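Local coordinates for beta-N-acetylglucosaminidase-like protein Glycoside hydrolase family 20 (Flavobacterium johnsoniae, PDB 6YHH), which probably hydrolyses terminal N-acetylhexosamine residues from chitin-derived oligosaccharides, as a family 20 chitobiase of the bacterial chitin-utilisation machinery, at residues Y404-D415 and R442-W451. Sequence-based numbering, arbitrary orientation.
Sequences YKTVLSNGFYID and RILGGEATMW
The hydroxyl of Ser409 is held by two partners: its OG donates to Glu447 O at 2.7 Å, and OG also bonds to His381 NE2 on strand 379-382. With OG beside its own backbone N (chi1 -71°), the short side chain reaches across to that carbonyl while its CB rests against the Thr449 methyl. Further back, strands 406-408 and 443-450 run parallel. Thr406 N bonds to Arg442 O and Leu444 N returns to Thr406 O, both at 2.9 Å; Leu408 repeats the exchange with Gly445 O and Glu447 N. A CB on Gly446 would clash with Phe412 CE2, so glycine fits here. After the type II turn from Ser409 to Phe412, Thr449 N bonds to Phe412 O at 3.1 Å. Thr449 OG1 sits over one face of the Tyr413 ring, 3.3 Å above its centre, while Trp451 NE1 approaches CE2 of Tyr413 obliquely at 3.2 Å. Replacing Tyr413 by an alanine would probably leave the Thr449 hydroxyl without its aromatic cover and the Trp451 indole freer to turn. Asp415 OD1 meets the indole edge at CD1, 3.4 Å away. Trp451 also packs edge-to-face with His181 and lies beside a bound Tris, probably from the crystallisation liquor, and about 7 Å, side chain to side chain, from Glu317, the predicted proton donor, consistent with adjacent parallel strands of a family 20 TIM barrel whose C-terminal ends line the active-site pocket.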
ATOM      1  N   TYR A 404       2.529  34.724  23.316  1.00 14.15           N
ATOM      2  CA  TYR A 404       3.101  33.604  22.567  1.00 12.30           C
ATOM      3  C   TYR A 404       2.173  33.115  21.475  1.00 12.03           C
ATOM      4  O   TYR A 404       0.966  32.960  21.670  1.00 12.60           O
ATOM      5  CB  TYR A 404       3.399  32.433  23.494  1.00 12.07           C
ATOM      6  CG  TYR A 404       4.345  32.720  24.607  1.00 12.66           C
ATOM      7  CD1 TYR A 404       3.891  33.257  25.803  1.00 14.04           C
ATOM      8  CD2 TYR A 404       5.724  32.457  24.488  1.00 13.05           C
ATOM      9  CE1 TYR A 404       4.758  33.550  26.837  1.00 14.13           C
ATOM     10  CE2 TYR A 404       6.592  32.704  25.540  1.00 13.34           C
ATOM     11  CZ  TYR A 404       6.095  33.274  26.688  1.00 14.38           C
ATOM     12  OH  TYR A 404       7.011  33.541  27.702  1.00 15.42           O
ATOM     13  N   LYS A 405       2.730  32.918  20.284  1.00 12.51           N
ATOM     14  CA  LYS A 405       1.978  32.291  19.209  1.00 12.54           C
ATOM     15  C   LYS A 405       1.718  30.839  19.564  1.00 11.98           C
ATOM     16  O   LYS A 405       2.582  30.253  20.199  1.00 11.23           O
ATOM     17  CB  LYS A 405       2.745  32.322  17.940  1.00 12.34           C
ATOM     18  CG  LYS A 405       3.003  33.723  17.449  1.00 15.27           C
ATOM     19  CD  LYS A 405       3.655  33.828  16.110  1.00 16.88           C
ATOM     20  CE  LYS A 405       5.084  33.311  16.055  1.00 19.01           C
ATOM     21  NZ  LYS A 405       5.913  34.083  17.047  1.00 22.14           N
ATOM     22  N   THR A 406       0.529  30.361  19.223  1.00 10.54           N
ATOM     23  CA  THR A 406       0.085  29.043  19.714  1.00 11.39           C
ATOM     24  C   THR A 406      -0.569  28.215  18.609  1.00 11.44           C
ATOM     25  O   THR A 406      -1.213  28.753  17.769  1.00 13.03           O
ATOM     26  CB  THR A 406      -0.872  29.237  20.907  1.00 13.18           C
ATOM     27  OG1 THR A 406      -0.154  29.930  21.969  1.00 17.21           O
ATOM     28  CG2 THR A 406      -1.266  27.992  21.528  1.00 14.73           C
ATOM     29  N   VAL A 407      -0.454  26.899  18.737  1.00 10.25           N
ATOM     30  CA  VAL A 407      -1.154  25.937  17.884  1.00  9.98           C
ATOM     31  C   VAL A 407      -1.907  25.007  18.798  1.00  9.69           C
ATOM     32  O   VAL A 407      -1.353  24.548  19.802  1.00  9.83           O
ATOM     33  CB  VAL A 407      -0.104  25.087  17.057  1.00 10.17           C
ATOM     34  CG1 VAL A 407      -0.792  23.969  16.270  1.00 11.22           C
ATOM     35  CG2 VAL A 407       0.653  25.968  16.079  1.00 11.38           C
ATOM     36  N   LEU A 408      -3.183  24.744  18.471  1.00  9.36           N
ATOM     37  CA  LEU A 408      -4.043  23.896  19.267  1.00  9.85           C
ATOM     38  C   LEU A 408      -3.993  22.454  18.722  1.00  9.62           C
ATOM     39  O   LEU A 408      -4.338  22.171  17.562  1.00  9.04           O
ATOM     40  CB  LEU A 408      -5.449  24.386  19.275  1.00  9.86           C
ATOM     41  CG  LEU A 408      -6.334  23.620  20.240  1.00 10.25           C
ATOM     42  CD1 LEU A 408      -5.900  23.725  21.691  1.00  9.78           C
ATOM     43  CD2 LEU A 408      -7.842  23.873  20.142  1.00 11.35           C
ATOM     44  N   SER A 409      -3.568  21.524  19.568  1.00  9.03           N
ATOM     45  CA  SER A 409      -3.814  20.071  19.351  1.00  8.37           C
ATOM     46  C   SER A 409      -4.774  19.409  20.340  1.00  9.40           C
ATOM     47  O   SER A 409      -5.370  18.376  19.979  1.00  8.77           O
ATOM     48  CB  SER A 409      -2.508  19.239  19.217  1.00  8.96           C
ATOM     49  OG  SER A 409      -1.913  19.563  17.974  1.00  9.17           O
ATOM     50  N   ASN A 410      -4.937  19.965  21.533  1.00  8.41           N
ATOM     51  CA  ASN A 410      -5.945  19.455  22.446  1.00  9.51           C
ATOM     52  C   ASN A 410      -7.308  19.390  21.732  1.00  9.34           C
ATOM     53  O   ASN A 410      -7.668  20.372  21.037  1.00  8.74           O
ATOM     54  CB  ASN A 410      -6.137  20.402  23.652  1.00 10.33           C
ATOM     55  CG  ASN A 410      -7.086  19.809  24.678  1.00 10.84           C
ATOM     56  OD1 ASN A 410      -8.276  20.196  24.770  1.00 11.53           O
ATOM     57  ND2 ASN A 410      -6.625  18.712  25.298  1.00 12.22           N
ATOM     58  N   GLY A 411      -7.996  18.256  21.862  1.00  8.37           N
ATOM     59  CA  GLY A 411      -9.292  18.018  21.207  1.00  9.11           C
ATOM     60  C   GLY A 411      -9.206  17.504  19.778  1.00  8.87           C
ATOM     61  O   GLY A 411     -10.226  17.250  19.132  1.00  8.23           O
ATOM     62  N   PHE A 412      -7.953  17.340  19.265  1.00  8.20           N
ATOM     63  CA  PHE A 412      -7.682  16.754  17.949  1.00  7.96           C
ATOM     64  C   PHE A 412      -6.748  15.495  18.116  1.00  8.09           C
ATOM     65  O   PHE A 412      -5.984  15.144  17.188  1.00  8.65           O
ATOM     66  CB  PHE A 412      -6.977  17.754  17.036  1.00  7.95           C
ATOM     67  CG  PHE A 412      -7.762  19.019  16.702  1.00  8.40           C
ATOM     68  CD1 PHE A 412      -9.080  18.987  16.295  1.00  8.27           C
ATOM     69  CD2 PHE A 412      -7.129  20.252  16.699  1.00  9.40           C
ATOM     70  CE1 PHE A 412      -9.723  20.147  15.860  1.00  8.44           C
ATOM     71  CE2 PHE A 412      -7.789  21.396  16.331  1.00  9.44           C
ATOM     72  CZ  PHE A 412      -9.101  21.360  15.898  1.00  8.23           C
ATOM     73  N   TYR A 413      -6.963  14.790  19.218  1.00  8.44           N
ATOM     74  CA  TYR A 413      -6.191  13.561  19.527  1.00  9.17           C
ATOM     75  C   TYR A 413      -6.888  12.364  18.876  1.00  8.84           C
ATOM     76  O   TYR A 413      -7.509  11.541  19.550  1.00  8.93           O
ATOM     77  CB  TYR A 413      -5.988  13.401  21.028  1.00 10.37           C
ATOM     78  CG  TYR A 413      -4.738  14.135  21.486  1.00  9.94           C
ATOM     79  CD1 TYR A 413      -4.587  15.494  21.242  1.00 11.53           C
ATOM     80  CD2 TYR A 413      -3.691  13.462  22.102  1.00 12.36           C
ATOM     81  CE1 TYR A 413      -3.411  16.145  21.599  1.00 11.62           C
ATOM     82  CE2 TYR A 413      -2.544  14.144  22.537  1.00 12.07           C
ATOM     83  CZ  TYR A 413      -2.388  15.444  22.177  1.00 12.40           C
ATOM     84  OH  TYR A 413      -1.196  16.065  22.474  1.00 14.49           O
ATOM     85  N   ILE A 414      -6.716  12.250  17.555  1.00  9.61           N
ATOM     86  CA  ILE A 414      -7.423  11.236  16.723  1.00  9.26           C
ATOM     87  C   ILE A 414      -7.006   9.794  17.115  1.00  9.53           C
ATOM     88  O   ILE A 414      -7.753   8.855  16.898  1.00  9.04           O
ATOM     89  CB  ILE A 414      -7.143  11.482  15.216  1.00  9.15           C
ATOM     90  CG1 ILE A 414      -5.697  11.758  14.913  1.00  9.59           C
ATOM     91  CG2 ILE A 414      -7.893  12.676  14.716  1.00 10.40           C
ATOM     92  CD1 ILE A 414      -5.347  11.708  13.440  1.00 10.06           C
ATOM     93  N   ASP A 415      -5.828   9.618  17.745  1.00  8.26           N
ATOM     94  CA  ASP A 415      -5.426   8.312  18.167  1.00  8.02           C
ATOM     95  C   ASP A 415      -6.288   7.696  19.220  1.00  8.70           C
ATOM     96  O   ASP A 415      -6.282   6.464  19.371  1.00  8.36           O
ATOM     97  CB  ASP A 415      -3.956   8.358  18.652  1.00  8.30           C
ATOM     98  CG  ASP A 415      -3.789   9.233  19.850  1.00  8.77           C
ATOM     99  OD1 ASP A 415      -4.199  10.404  19.759  1.00 10.50           O
ATOM    100  OD2 ASP A 415      -3.233   8.771  20.900  1.00  9.45           O
ATOM    101  N   ARG A 442      -2.482  35.588  17.324  1.00 14.27           N
ATOM    102  CA  ARG A 442      -1.466  34.643  17.823  1.00 13.82           C
ATOM    103  C   ARG A 442      -1.932  33.189  17.704  1.00 12.21           C
ATOM    104  O   ARG A 442      -1.114  32.321  17.918  1.00 12.83           O
ATOM    105  CB  ARG A 442      -1.131  34.937  19.288  1.00 14.20           C
ATOM    106  CG  ARG A 442      -0.255  36.189  19.441  1.00 17.61           C
ATOM    107  CD  ARG A 442       0.048  36.528  20.897  1.00 18.94           C
ATOM    108  NE  ARG A 442       0.515  37.917  20.900  1.00 21.45           N
ATOM    109  CZ  ARG A 442       0.055  38.892  21.691  1.00 22.03           C
ATOM    110  NH1 ARG A 442      -0.831  38.729  22.674  1.00 21.35           N
ATOM    111  NH2 ARG A 442       0.525  40.117  21.456  1.00 26.60           N
ATOM    112  N   ILE A 443      -3.226  32.924  17.499  1.00 12.52           N
ATOM    113  CA  ILE A 443      -3.683  31.563  17.300  1.00 12.76           C
ATOM    114  C   ILE A 443      -3.373  31.157  15.863  1.00 12.12           C
ATOM    115  O   ILE A 443      -4.058  31.543  14.878  1.00 14.44           O
ATOM    116  CB  ILE A 443      -5.163  31.428  17.607  1.00 13.19           C
ATOM    117  CG1 ILE A 443      -5.453  31.840  19.054  1.00 14.71           C
ATOM    118  CG2 ILE A 443      -5.622  29.990  17.435  1.00 14.43           C
ATOM    119  CD1 ILE A 443      -6.924  32.050  19.400  1.00 16.71           C
ATOM    120  N   LEU A 444      -2.281  30.477  15.694  1.00 11.94           N
ATOM    121  CA  LEU A 444      -1.824  30.164  14.333  1.00 11.70           C
ATOM    122  C   LEU A 444      -2.754  29.137  13.662  1.00 10.96           C
ATOM    123  O   LEU A 444      -2.897  29.130  12.431  1.00 11.57           O
ATOM    124  CB  LEU A 444      -0.390  29.579  14.318  1.00 12.18           C
ATOM    125  CG  LEU A 444       0.659  30.497  14.880  1.00 13.11           C
ATOM    126  CD1 LEU A 444       2.054  29.890  14.895  1.00 13.33           C
ATOM    127  CD2 LEU A 444       0.695  31.792  14.082  1.00 15.60           C
ATOM    128  N   GLY A 445      -3.338  28.225  14.445  1.00  9.67           N
ATOM    129  CA  GLY A 445      -4.181  27.199  13.876  1.00 10.80           C
ATOM    130  C   GLY A 445      -4.196  25.963  14.745  1.00 10.35           C
ATOM    131  O   GLY A 445      -4.119  26.053  15.985  1.00  9.78           O
ATOM    132  N   GLY A 446      -4.341  24.798  14.109  1.00 10.45           N
ATOM    133  CA  GLY A 446      -4.464  23.548  14.882  1.00 11.08           C
ATOM    134  C   GLY A 446      -3.814  22.405  14.153  1.00 10.04           C
ATOM    135  O   GLY A 446      -3.448  22.521  12.973  1.00 10.15           O
ATOM    136  N   GLU A 447      -3.716  21.294  14.887  1.00 10.54           N
ATOM    137  CA  GLU A 447      -3.133  20.116  14.353  1.00 10.42           C
ATOM    138  C   GLU A 447      -3.698  18.831  14.946  1.00  8.68           C
ATOM    139  O   GLU A 447      -3.709  18.675  16.168  1.00  9.35           O
ATOM    140  CB  GLU A 447      -1.666  20.262  14.610  1.00 11.82           C
ATOM    141  CG  GLU A 447      -0.806  19.199  14.159  1.00 12.19           C
ATOM    142  CD  GLU A 447       0.674  19.596  14.444  1.00 11.90           C
ATOM    143  OE1 GLU A 447       1.270  18.938  15.315  1.00 10.81           O
ATOM    144  OE2 GLU A 447       1.234  20.534  13.796  1.00 12.61           O
ATOM    145  N   ALA A 448      -4.085  17.937  14.056  1.00  8.81           N
ATOM    146  CA  ALA A 448      -4.486  16.548  14.449  1.00  9.17           C
ATOM    147  C   ALA A 448      -3.206  15.813  14.803  1.00  9.15           C
ATOM    148  O   ALA A 448      -2.193  15.944  14.054  1.00 10.11           O
ATOM    149  CB  ALA A 448      -5.209  15.861  13.318  1.00  9.50           C
ATOM    150  N   THR A 449      -3.222  15.055  15.895  1.00  9.06           N
ATOM    151  CA  THR A 449      -2.033  14.329  16.317  1.00  9.63           C
ATOM    152  C   THR A 449      -2.239  12.830  16.253  1.00  9.45           C
ATOM    153  O   THR A 449      -2.957  12.263  17.057  1.00 10.10           O
ATOM    154  CB  THR A 449      -1.570  14.656  17.745  1.00  9.31           C
ATOM    155  OG1 THR A 449      -2.637  14.363  18.698  1.00  9.23           O
ATOM    156  CG2 THR A 449      -1.166  16.104  17.868  1.00 10.50           C
ATOM    157  N   MET A 450      -1.594  12.172  15.305  1.00  7.18           N
ATOM    158  CA  MET A 450      -1.640  10.711  15.206  1.00  7.18           C
ATOM    159  C   MET A 450      -0.477  10.031  15.890  1.00  7.23           C
ATOM    160  O   MET A 450       0.560   9.705  15.269  1.00  8.05           O
ATOM    161  CB  MET A 450      -1.728  10.201  13.779  1.00  7.71           C
ATOM    162  CG  MET A 450      -2.046   8.690  13.745  1.00  8.41           C
ATOM    163  SD  MET A 450      -3.601   8.276  14.559  1.00  8.99           S
ATOM    164  CE  MET A 450      -3.268   6.544  14.919  1.00  9.80           C
ATOM    165  N   TRP A 451      -0.620   9.891  17.194  1.00  6.86           N
ATOM    166  CA  TRP A 451       0.234   9.066  18.040  1.00  6.84           C
ATOM    167  C   TRP A 451       0.064   7.579  17.635  1.00  7.32           C
ATOM    168  O   TRP A 451      -1.045   7.150  17.321  1.00  7.65           O
ATOM    169  CB  TRP A 451      -0.042   9.268  19.477  1.00  7.14           C
ATOM    170  CG  TRP A 451       0.035  10.688  19.914  1.00  7.60           C
ATOM    171  CD1 TRP A 451      -1.002  11.550  20.094  1.00  8.69           C
ATOM    172  CD2 TRP A 451       1.220  11.482  20.000  1.00  8.23           C
ATOM    173  NE1 TRP A 451      -0.532  12.829  20.387  1.00  8.16           N
ATOM    174  CE2 TRP A 451       0.822  12.810  20.277  1.00  7.82           C
ATOM    175  CE3 TRP A 451       2.551  11.206  19.847  1.00  8.32           C
ATOM    176  CZ2 TRP A 451       1.749  13.825  20.540  1.00  7.83           C
ATOM    177  CZ3 TRP A 451       3.472  12.196  20.103  1.00  8.66           C
ATOM    178  CH2 TRP A 451       3.088  13.480  20.427  1.00  8.60           C
TER